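Local structure of fibronectin type III domain-containing protein (6P2K) at residues P8-G14 and G395-T401; R687-K693 and S706-Y712; F740-S746 and Y758-A764. The protein probably hydrolyses the glucan backbone of xyloglucan, as a glycoside hydrolase of family 74, with a catalytic part built from seven-bladed beta-propellers. All coordinates share one frame; numbering follows the deposited sequence.

Contact 1 (P8-G14 and G395-T401); sequences PLNPGAG and GKGTEST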
loop_
_atom_site.group_PDB
_atom_site.type_symbol
_atom_site.label_atom_id
_atom_site.label_comp_id
_atom_site.label_asym_id
_atom_site.label_seq_id
_atom_site.Cartn_x
_atom_site.Cartn_y
_atom_site.Cartn_z
ATOM N N PRO B 8 34.301 -15.174 -18.133
ATOM C CA PRO B 8 34.243 -13.904 -17.404
ATOM C C PRO B 8 32.812 -13.473 -17.130
ATOM O O PRO B 8 31.904 -13.692 -17.934
ATOM C CB PRO B 8 34.936 -12.923 -18.355
ATOM C CG PRO B 8 34.654 -13.471 -19.712
ATOM C CD PRO B 8 34.616 -14.982 -19.560
ATOM N N LEU B 9 32.625 -12.839 -15.968
ATOM C CA LEU B 9 31.319 -12.339 -15.524
ATOM C C LEU B 9 31.537 -10.923 -14.993
ATOM O O LEU B 9 31.707 -10.725 -13.788
ATOM C CB LEU B 9 30.705 -13.269 -14.461
ATOM C CG LEU B 9 30.551 -14.749 -14.826
ATOM C CD1 LEU B 9 30.236 -15.578 -13.588
ATOM C CD2 LEU B 9 29.481 -14.946 -15.891
ATOM N N ASN B 10 31.537 -9.938 -15.892
ATOM C CA ASN B 10 32.002 -8.603 -15.540
ATOM C C ASN B 10 31.250 -7.544 -16.330
ATOM O O ASN B 10 30.801 -7.808 -17.451
ATOM C CB ASN B 10 33.510 -8.470 -15.789
ATOM C CG ASN B 10 34.320 -9.342 -14.861
ATOM O OD1 ASN B 10 34.338 -9.121 -13.649
ATOM N ND2 ASN B 10 34.988 -10.348 -15.420
ATOM N N PRO B 11 31.106 -6.333 -15.779
ATOM C CA PRO B 11 30.385 -5.269 -16.491
ATOM C C PRO B 11 31.233 -4.507 -17.495
ATOM O O PRO B 11 30.679 -3.690 -18.244
ATOM C CB PRO B 11 29.930 -4.346 -15.356
ATOM C CG PRO B 11 31.009 -4.483 -14.335
ATOM C CD PRO B 11 31.506 -5.914 -14.422
ATOM N N GLY B 12 32.543 -4.734 -17.536
ATOM C CA GLY B 12 33.393 -4.055 -18.497
ATOM C C GLY B 12 34.317 -3.016 -17.892
ATOM O O GLY B 12 33.870 -2.125 -17.162
ATOM N N ALA B 13 35.611 -3.126 -18.201
ATOM C CA ALA B 13 36.653 -2.196 -17.740
ATOM C C ALA B 13 36.567 -2.103 -16.214
ATOM O O ALA B 13 36.477 -3.140 -15.545
ATOM C CB ALA B 13 36.517 -0.881 -18.491
ATOM N N GLY B 14 36.589 -0.909 -15.628
ATOM C CA GLY B 14 36.510 -0.760 -14.190
ATOM C C GLY B 14 37.825 -0.479 -13.498
ATOM O O GLY B 14 37.837 -0.341 -12.269
ATOM N N GLY B 395 29.868 -6.373 -20.046
ATOM C CA GLY B 395 31.158 -5.936 -20.534
ATOM C C GLY B 395 31.324 -6.122 -22.031
ATOM O O GLY B 395 30.664 -6.937 -22.676
ATOM N N LYS B 396 32.241 -5.337 -22.590
ATOM C CA LYS B 396 32.576 -5.411 -24.005
ATOM C C LYS B 396 33.833 -6.231 -24.268
ATOM O O LYS B 396 34.341 -6.219 -25.391
ATOM C CB LYS B 396 32.735 -4.006 -24.593
ATOM C CG LYS B 396 31.416 -3.294 -24.877
ATOM C CD LYS B 396 31.646 -2.000 -25.660
ATOM C CE LYS B 396 30.339 -1.282 -25.964
ATOM N NZ LYS B 396 29.492 -2.036 -26.933
ATOM N N GLY B 397 34.341 -6.942 -23.265
ATOM C CA GLY B 397 35.491 -7.814 -23.439
ATOM C C GLY B 397 36.665 -7.528 -22.526
ATOM O O GLY B 397 37.607 -8.334 -22.485
ATOM N N THR B 398 36.670 -6.417 -21.799
ATOM C CA THR B 398 37.712 -6.132 -20.825
ATOM C C THR B 398 37.136 -6.190 -19.418
ATOM O O THR B 398 35.941 -5.966 -19.210
ATOM C CB THR B 398 38.344 -4.758 -21.061
ATOM O OG1 THR B 398 37.476 -3.737 -20.552
ATOM C CG2 THR B 398 38.590 -4.524 -22.542
ATOM N N GLU B 399 37.996 -6.508 -18.455
ATOM C CA GLU B 399 37.638 -6.422 -17.044
ATOM C C GLU B 399 38.900 -6.100 -16.261
ATOM O O GLU B 399 39.906 -6.806 -16.386
ATOM C CB GLU B 399 37.005 -7.717 -16.527
ATOM C CG GLU B 399 37.723 -8.991 -16.940
ATOM C CD GLU B 399 37.332 -9.465 -18.326
ATOM O OE1 GLU B 399 36.114 -9.539 -18.594
ATOM O OE2 GLU B 399 38.232 -9.781 -19.136
ATOM N N SER B 400 38.846 -5.034 -15.461
ATOM C CA SER B 400 40.052 -4.558 -14.796
ATOM C C SER B 400 39.789 -4.145 -13.352
ATOM O O SER B 400 40.501 -3.292 -12.812
ATOM C CB SER B 400 40.673 -3.388 -15.568
ATOM O OG SER B 400 40.677 -3.641 -16.960
ATOM N N THR B 401 38.795 -4.748 -12.705
ATOM C CA THR B 401 38.443 -4.369 -11.345
ATOM C C THR B 401 39.221 -5.200 -10.339
ATOM O O THR B 401 39.482 -6.386 -10.561
ATOM C CB THR B 401 36.945 -4.545 -11.086
ATOM O OG1 THR B 401 36.590 -5.928 -11.231
ATOM C CG2 THR B 401 36.128 -3.702 -12.054
HETATM O O HOH W 1 34.516 -6.518 -12.759
#
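Ala13 and Glu399 sit opposite each other in a single beta bridge, closed by two backbone bonds, Ala13 N to Thr398 O (3.0 Å) and Ser400 N to Ala13 O (3.0 Å), while a weak third bond joins Gly395 N to Asn10 O. Next to the bridge, Thr398 OG1 lies between its own backbone N and carbonyl carbon (chi1 78°), from where it takes a weak second share of Ala13 N. The chief side-chain meeting is that of Asn10 with Glu399, which cross at about a right angle. Asn10 ND2 rests against Glu399 CG at 3.4 Å; its bond to Glu399 OE1 is long and weak, and Asn10 OD1 is held by Leu766 N and Gln415 NE2. Leu766 belongs to strand 765-770, with which the N-terminal strand 7-8 pairs to close a propeller blade, so the contact lies beside that closure. Pro8 CB packs on Glu399 OE1 at 3.6 Å. Farther along, Thr401 CG2 lies 3.7 Å from Gly14 CA, and Thr401 OG1, which also bonds Thr403 OG1, reaches a water (2.6 Å) that donates to Asn10 OD1 (2.8 Å).

Contact 2 (R687-K693 and S706-Y712); sequences RFKFTGK and SYYDHDY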
loop_
_atom_site.group_PDB
_atom_site.type_symbol
_atom_site.label_atom_id
_atom_site.label_comp_id
_atom_site.label_asym_id
_atom_site.label_seq_id
_atom_site.Cartn_x
_atom_site.Cartn_y
_atom_site.Cartn_z
ATOM N N ARG B 687 62.765 -13.517 -9.399
ATOM C CA ARG B 687 62.134 -12.696 -8.373
ATOM C C ARG B 687 60.839 -13.285 -7.837
ATOM O O ARG B 687 60.363 -12.835 -6.789
ATOM C CB ARG B 687 61.827 -11.292 -8.911
ATOM C CG ARG B 687 62.777 -10.767 -9.965
ATOM C CD ARG B 687 62.612 -9.264 -10.080
ATOM N NE ARG B 687 63.473 -8.677 -11.100
ATOM C CZ ARG B 687 64.090 -7.509 -10.966
ATOM N NH1 ARG B 687 63.946 -6.806 -9.849
ATOM N NH2 ARG B 687 64.856 -7.045 -11.943
ATOM N N PHE B 688 60.259 -14.266 -8.525
ATOM C CA PHE B 688 58.933 -14.747 -8.169
ATOM C C PHE B 688 58.948 -15.430 -6.809
ATOM O O PHE B 688 59.771 -16.311 -6.551
ATOM C CB PHE B 688 58.411 -15.716 -9.227
ATOM C CG PHE B 688 57.045 -16.266 -8.915
ATOM C CD1 PHE B 688 55.913 -15.495 -9.118
ATOM C CD2 PHE B 688 56.895 -17.547 -8.411
ATOM C CE1 PHE B 688 54.653 -15.996 -8.829
ATOM C CE2 PHE B 688 55.643 -18.052 -8.118
ATOM C CZ PHE B 688 54.521 -17.276 -8.329
ATOM N N LYS B 689 58.026 -15.021 -5.943
ATOM C CA LYS B 689 57.807 -15.657 -4.654
ATOM C C LYS B 689 56.494 -16.425 -4.697
ATOM O O LYS B 689 55.494 -15.934 -5.231
ATOM C CB LYS B 689 57.787 -14.622 -3.525
ATOM C CG LYS B 689 59.006 -13.702 -3.525
ATOM C CD LYS B 689 58.966 -12.710 -2.373
ATOM C CE LYS B 689 57.823 -11.717 -2.525
ATOM N NZ LYS B 689 58.054 -10.774 -3.656
ATOM N N PHE B 690 56.503 -17.640 -4.149
ATOM C CA PHE B 690 55.320 -18.500 -4.169
ATOM C C PHE B 690 54.401 -18.096 -3.022
ATOM O O PHE B 690 54.325 -18.744 -1.975
ATOM C CB PHE B 690 55.717 -19.967 -4.089
ATOM C CG PHE B 690 56.116 -20.555 -5.411
ATOM C CD1 PHE B 690 57.414 -20.431 -5.875
ATOM C CD2 PHE B 690 55.188 -21.218 -6.196
ATOM C CE1 PHE B 690 57.787 -20.967 -7.095
ATOM C CE2 PHE B 690 55.552 -21.758 -7.418
ATOM C CZ PHE B 690 56.852 -21.630 -7.869
ATOM N N THR B 691 53.691 -16.986 -3.234
ATOM C CA THR B 691 52.677 -16.527 -2.295
ATOM C C THR B 691 51.315 -16.517 -2.977
ATOM O O THR B 691 51.122 -17.178 -4.004
ATOM C CB THR B 691 53.008 -15.129 -1.763
ATOM O OG1 THR B 691 53.169 -14.222 -2.861
ATOM C CG2 THR B 691 54.290 -15.155 -0.957
ATOM N N GLY B 692 50.374 -15.758 -2.426
ATOM C CA GLY B 692 49.064 -15.620 -3.037
ATOM C C GLY B 692 48.336 -14.429 -2.456
ATOM O O GLY B 692 48.751 -13.844 -1.452
ATOM N N LYS B 693 47.244 -14.059 -3.123
ATOM C CA LYS B 693 46.347 -13.019 -2.650
ATOM C C LYS B 693 45.110 -13.610 -1.994
ATOM O O LYS B 693 44.178 -12.867 -1.658
ATOM C CB LYS B 693 45.939 -12.102 -3.802
ATOM C CG LYS B 693 46.845 -10.900 -3.985
ATOM C CD LYS B 693 46.676 -9.907 -2.844
ATOM C CE LYS B 693 46.582 -8.483 -3.361
ATOM N NZ LYS B 693 46.120 -7.537 -2.302
ATOM N N SER B 706 45.783 -20.854 -5.778
ATOM C CA SER B 706 46.430 -20.127 -6.864
ATOM C C SER B 706 47.689 -19.445 -6.349
ATOM O O SER B 706 47.629 -18.679 -5.382
ATOM C CB SER B 706 45.476 -19.095 -7.476
ATOM O OG SER B 706 46.180 -18.121 -8.223
ATOM N N TYR B 707 48.819 -19.717 -7.003
ATOM C CA TYR B 707 50.099 -19.110 -6.646
ATOM C C TYR B 707 50.277 -17.810 -7.421
ATOM O O TYR B 707 50.208 -17.802 -8.655
ATOM C CB TYR B 707 51.252 -20.068 -6.939
ATOM C CG TYR B 707 51.609 -20.979 -5.786
ATOM C CD1 TYR B 707 51.960 -20.458 -4.548
ATOM C CD2 TYR B 707 51.602 -22.361 -5.939
ATOM C CE1 TYR B 707 52.291 -21.283 -3.491
ATOM C CE2 TYR B 707 51.932 -23.197 -4.888
ATOM C CZ TYR B 707 52.274 -22.652 -3.666
ATOM O OH TYR B 707 52.602 -23.480 -2.616
ATOM N N TYR B 708 50.524 -16.718 -6.699
ATOM C CA TYR B 708 50.516 -15.391 -7.302
ATOM C C TYR B 708 51.347 -14.446 -6.447
ATOM O O TYR B 708 51.176 -14.404 -5.224
ATOM C CB TYR B 708 49.074 -14.887 -7.436
ATOM C CG TYR B 708 48.933 -13.448 -7.864
ATOM C CD1 TYR B 708 49.099 -13.079 -9.193
ATOM C CD2 TYR B 708 48.612 -12.460 -6.943
ATOM C CE1 TYR B 708 48.959 -11.761 -9.588
ATOM C CE2 TYR B 708 48.468 -11.143 -7.330
ATOM C CZ TYR B 708 48.643 -10.798 -8.651
ATOM O OH TYR B 708 48.506 -9.483 -9.035
ATOM N N ASP B 709 52.241 -13.691 -7.086
ATOM C CA ASP B 709 53.107 -12.728 -6.403
ATOM C C ASP B 709 52.623 -11.325 -6.760
ATOM O O ASP B 709 52.909 -10.815 -7.849
ATOM C CB ASP B 709 54.570 -12.932 -6.786
ATOM C CG ASP B 709 55.530 -12.158 -5.890
ATOM O OD1 ASP B 709 55.103 -11.173 -5.250
ATOM O OD2 ASP B 709 56.721 -12.536 -5.829
ATOM N N HIS B 710 51.900 -10.699 -5.828
ATOM C CA HIS B 710 51.329 -9.381 -6.070
ATOM C C HIS B 710 52.391 -8.303 -6.248
ATOM O O HIS B 710 52.083 -7.232 -6.780
ATOM C CB HIS B 710 50.399 -9.000 -4.918
ATOM C CG HIS B 710 51.117 -8.517 -3.695
ATOM N ND1 HIS B 710 51.606 -9.375 -2.732
ATOM C CD2 HIS B 710 51.432 -7.267 -3.281
ATOM C CE1 HIS B 710 52.191 -8.673 -1.777
ATOM N NE2 HIS B 710 52.099 -7.391 -2.086
ATOM N N ASP B 711 53.625 -8.552 -5.804
ATOM C CA ASP B 711 54.676 -7.550 -5.954
ATOM C C ASP B 711 55.025 -7.313 -7.416
ATOM O O ASP B 711 55.483 -6.223 -7.774
ATOM C CB ASP B 711 55.925 -7.971 -5.180
ATOM C CG ASP B 711 55.781 -7.761 -3.690
ATOM O OD1 ASP B 711 55.145 -6.764 -3.289
ATOM O OD2 ASP B 711 56.307 -8.591 -2.921
ATOM N N TYR B 712 54.815 -8.313 -8.270
ATOM C CA TYR B 712 55.094 -8.175 -9.689
ATOM C C TYR B 712 53.906 -8.527 -10.572
ATOM O O TYR B 712 54.053 -8.535 -11.799
ATOM C CB TYR B 712 56.300 -9.045 -10.083
ATOM C CG TYR B 712 57.468 -8.939 -9.128
ATOM C CD1 TYR B 712 58.251 -7.793 -9.082
ATOM C CD2 TYR B 712 57.786 -9.984 -8.272
ATOM C CE1 TYR B 712 59.321 -7.688 -8.210
ATOM C CE2 TYR B 712 58.851 -9.892 -7.394
ATOM C CZ TYR B 712 59.617 -8.741 -7.368
ATOM O OH TYR B 712 60.682 -8.642 -6.498
HETATM O O HOH W 2 60.980 -10.782 -4.686
HETATM O O HOH W 3 63.090 -7.567 -7.276
#
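Lys689 meets Asp709 and Asp711 in a salt-bridge network where the loop leading into a four-stranded propeller blade doubles back over strand 702-709 of that blade. The lysine can be followed outward atom by atom. Its CB lies 3.3 Å from Asp709 OD2, CG stays almost as near the same oxygen, and CD passes it at a longer distance. The chain turns at both outer torsions (chi3 -67°, chi4 -69°), which brings CE beside Asp711 OD2 and curls NZ back between the two acids. There NZ bonds Asp711 OD2 at 2.9 Å, on the anti lone pair, and Asp709 OD2 at 3.1 Å, on the syn lone pair. Because Lys689 N also donates to Asp709 OD2 (2.8 Å), from the anti side and somewhat out of the carboxylate plane, one oxygen is gripped by both the head and the tail of one residue. Asp709 OD1 meanwhile accepts from Asp711 N in an Asx turn, so that the first acid fixes the backbone carrying the second. The positive NZ, with the backbone N-H groups of Lys689 and Asp711, would be expected to favour a charged Asp709.

Toward the other end the contact becomes aromatic, and then a matter of hydrogen bonds to the backbone. Phe690 directs its edge at the face of Tyr707 in a T-shaped pair with planes at 85°, its CD2 over the ring centre; the tyrosine OH is held by Trp648 O. Thr691 O accepts a nearly straight bond from Tyr708 N at 2.8 Å, and Thr691 OG1 returns one to Tyr708 O at 3.1 Å. At the opposite end, Arg687 CB packs on Tyr712 CE2, and a water joins Tyr712 OH (2.7 Å) to Arg687 NH1 (2.8 Å).

Contact 3 (F740-S746 and Y758-A764); sequences FSGMTSS and YSTTPGA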
loop_
_atom_site.group_PDB
_atom_site.type_symbol
_atom_site.label_atom_id
_atom_site.label_comp_id
_atom_site.label_asym_id
_atom_site.label_seq_id
_atom_site.Cartn_x
_atom_site.Cartn_y
_atom_site.Cartn_z
ATOM N N PHE B 740 45.009 -13.740 -16.267
ATOM C CA PHE B 740 45.295 -13.161 -14.962
ATOM C C PHE B 740 44.707 -14.113 -13.929
ATOM O O PHE B 740 43.487 -14.155 -13.738
ATOM C CB PHE B 740 44.710 -11.757 -14.839
ATOM C CG PHE B 740 45.107 -11.049 -13.578
ATOM C CD1 PHE B 740 44.360 -11.194 -12.424
ATOM C CD2 PHE B 740 46.237 -10.250 -13.542
ATOM C CE1 PHE B 740 44.726 -10.551 -11.258
ATOM C CE2 PHE B 740 46.609 -9.605 -12.377
ATOM C CZ PHE B 740 45.851 -9.754 -11.234
ATOM N N SER B 741 45.571 -14.890 -13.278
ATOM C CA SER B 741 45.137 -16.014 -12.461
ATOM C C SER B 741 45.341 -15.807 -10.967
ATOM O O SER B 741 44.987 -16.695 -10.187
ATOM C CB SER B 741 45.858 -17.290 -12.908
ATOM O OG SER B 741 47.261 -17.144 -12.804
ATOM N N GLY B 742 45.917 -14.685 -10.545
ATOM C CA GLY B 742 45.916 -14.367 -9.127
ATOM C C GLY B 742 44.492 -14.212 -8.622
ATOM O O GLY B 742 43.617 -13.710 -9.328
ATOM N N MET B 743 44.250 -14.668 -7.393
ATOM C CA MET B 743 42.892 -14.741 -6.873
ATOM C C MET B 743 42.814 -14.190 -5.458
ATOM O O MET B 743 43.705 -14.427 -4.637
ATOM C CB MET B 743 42.375 -16.179 -6.887
ATOM C CG MET B 743 42.156 -16.735 -8.281
ATOM S SD MET B 743 41.724 -18.478 -8.255
ATOM C CE MET B 743 41.452 -18.773 -10.002
ATOM N N THR B 744 41.737 -13.456 -5.182
ATOM C CA THR B 744 41.427 -13.006 -3.834
ATOM C C THR B 744 40.429 -13.905 -3.124
ATOM O O THR B 744 40.437 -13.964 -1.890
ATOM C CB THR B 744 40.877 -11.573 -3.858
ATOM O OG1 THR B 744 39.830 -11.482 -4.830
ATOM C CG2 THR B 744 41.979 -10.576 -4.206
ATOM N N SER B 745 39.575 -14.605 -3.870
ATOM C CA SER B 745 38.560 -15.459 -3.274
ATOM C C SER B 745 38.131 -16.507 -4.292
ATOM O O SER B 745 38.148 -16.260 -5.502
ATOM C CB SER B 745 37.340 -14.654 -2.816
ATOM O OG SER B 745 36.523 -14.305 -3.923
ATOM N N SER B 746 37.746 -17.676 -3.787
ATOM C CA SER B 746 37.158 -18.732 -4.600
ATOM C C SER B 746 36.042 -19.411 -3.821
ATOM O O SER B 746 36.148 -19.603 -2.607
ATOM C CB SER B 746 38.207 -19.770 -5.040
ATOM O OG SER B 746 39.261 -19.167 -5.771
ATOM N N TYR B 758 33.820 -20.282 -8.765
ATOM C CA TYR B 758 33.777 -18.833 -8.928
ATOM C C TYR B 758 34.987 -18.243 -8.219
ATOM O O TYR B 758 35.153 -18.437 -7.008
ATOM C CB TYR B 758 32.491 -18.245 -8.345
ATOM C CG TYR B 758 31.237 -18.441 -9.171
ATOM C CD1 TYR B 758 30.735 -19.712 -9.428
ATOM C CD2 TYR B 758 30.535 -17.350 -9.666
ATOM C CE1 TYR B 758 29.576 -19.887 -10.171
ATOM C CE2 TYR B 758 29.379 -17.517 -10.413
ATOM C CZ TYR B 758 28.904 -18.786 -10.660
ATOM O OH TYR B 758 27.753 -18.962 -11.394
ATOM N N SER B 759 35.824 -17.523 -8.964
ATOM C CA SER B 759 37.019 -16.905 -8.401
ATOM C C SER B 759 37.076 -15.428 -8.753
ATOM O O SER B 759 36.866 -15.050 -9.912
ATOM C CB SER B 759 38.291 -17.627 -8.879
ATOM O OG SER B 759 38.164 -19.034 -8.774
ATOM N N THR B 760 37.361 -14.602 -7.751
ATOM C CA THR B 760 37.609 -13.186 -7.952
ATOM C C THR B 760 39.109 -12.928 -7.960
ATOM O O THR B 760 39.885 -13.657 -7.337
ATOM C CB THR B 760 36.940 -12.357 -6.861
ATOM O OG1 THR B 760 37.521 -12.688 -5.590
ATOM C CG2 THR B 760 35.457 -12.651 -6.820
ATOM N N THR B 761 39.512 -11.892 -8.689
ATOM C CA THR B 761 40.917 -11.610 -8.923
ATOM C C THR B 761 41.247 -10.187 -8.500
ATOM O O THR B 761 40.387 -9.300 -8.560
ATOM C CB THR B 761 41.272 -11.796 -10.405
ATOM O OG1 THR B 761 40.535 -10.849 -11.186
ATOM C CG2 THR B 761 40.914 -13.201 -10.869
ATOM N N PRO B 762 42.491 -9.935 -8.067
ATOM C CA PRO B 762 42.920 -8.584 -7.684
ATOM C C PRO B 762 43.305 -7.718 -8.883
ATOM O O PRO B 762 44.407 -7.177 -8.953
ATOM C CB PRO B 762 44.120 -8.860 -6.776
ATOM C CG PRO B 762 44.727 -10.081 -7.374
ATOM C CD PRO B 762 43.562 -10.925 -7.844
ATOM N N GLY B 763 42.396 -7.602 -9.847
ATOM C CA GLY B 763 42.693 -6.782 -11.000
ATOM C C GLY B 763 41.969 -7.136 -12.280
ATOM O O GLY B 763 41.984 -6.342 -13.222
ATOM N N ALA B 764 41.329 -8.308 -12.343
ATOM C CA ALA B 764 40.625 -8.718 -13.555
ATOM C C ALA B 764 39.199 -9.183 -13.271
ATOM O O ALA B 764 38.633 -9.949 -14.059
ATOM C CB ALA B 764 41.398 -9.818 -14.290
#
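Thr760 pairs with Ser745 in the antiparallel hairpin of strands 745-751 and 754-761, part of a propeller blade, and both of its backbone polar atoms are used: Thr760 N donates to Ser745 O at 2.9 Å and Thr760 O accepts from Thr744 N at 2.8 Å. Thr744, just before the strand, and Ser745, its first residue, thus share one partner, Thr760. Their hydroxyls follow suit. Thr760 OG1, set between its backbone N and carbonyl carbon (chi1 63°), lies 2.5 Å from Ser745 OG, a very short bond in which either could donate, and 2.7 Å from Thr744 OG1. The latter oxygen has a further bond to Thr403 O, and Thr760 OG1 makes a weak one to the same carbonyl, so the cluster is tied to the neighbouring strand 403-409. In the non-hydrogen-bonded pair that follows, Ser759 OG donates to Ser746 OG at 3.2 Å, and Ser746 OG in turn bonds Gly695 O. Met743 CE packs on Ser759, 3.5 Å from its OG.

Farther along, Thr761 OG1 accepts from Ala764 N at 2.9 Å in an ST motif and also bonds Gly765 O; Pro762, between them, centres an inverse gamma turn. Phe740 fits against this turn with its ring edge, CE1 meeting Pro762 CD at 3.6 Å.

Ser745 also touches Asp405, a ligand of a bound zinc ion together with Asp513, so the hydroxyl cluster lies in the immediate surroundings of that metal site. The buried hydroxyls are satisfied largely by one another and by backbone carbonyls, so the hairpin is joined here by neutral hydrogen bonds between side chains as well as by its backbone pairing.

In the fold
Contacts 1 and 3 are buried, each centred about 11 Å from the centre of the chain, whereas contact 2, at about 17 Å, is partly exposed. Contacts 1 and 3 share one blade in part: strand 7-8, which runs into contact 1, and the hairpin of contact 3 belong to the same four-stranded sheet, while 395-401 comes from another sheet; they touch where Glu399 CG packs on Ala764 O. Contact 2 belongs to another blade and joins contact 3 through the probable bond of Ser706 OG to Ser741 O and through Tyr708 packing on Gly742. The chemistry changes accordingly: backbone bridging with one water in contact 1, neutral hydroxyls in contact 3, and charges, with waters, at the more open end of contact 2.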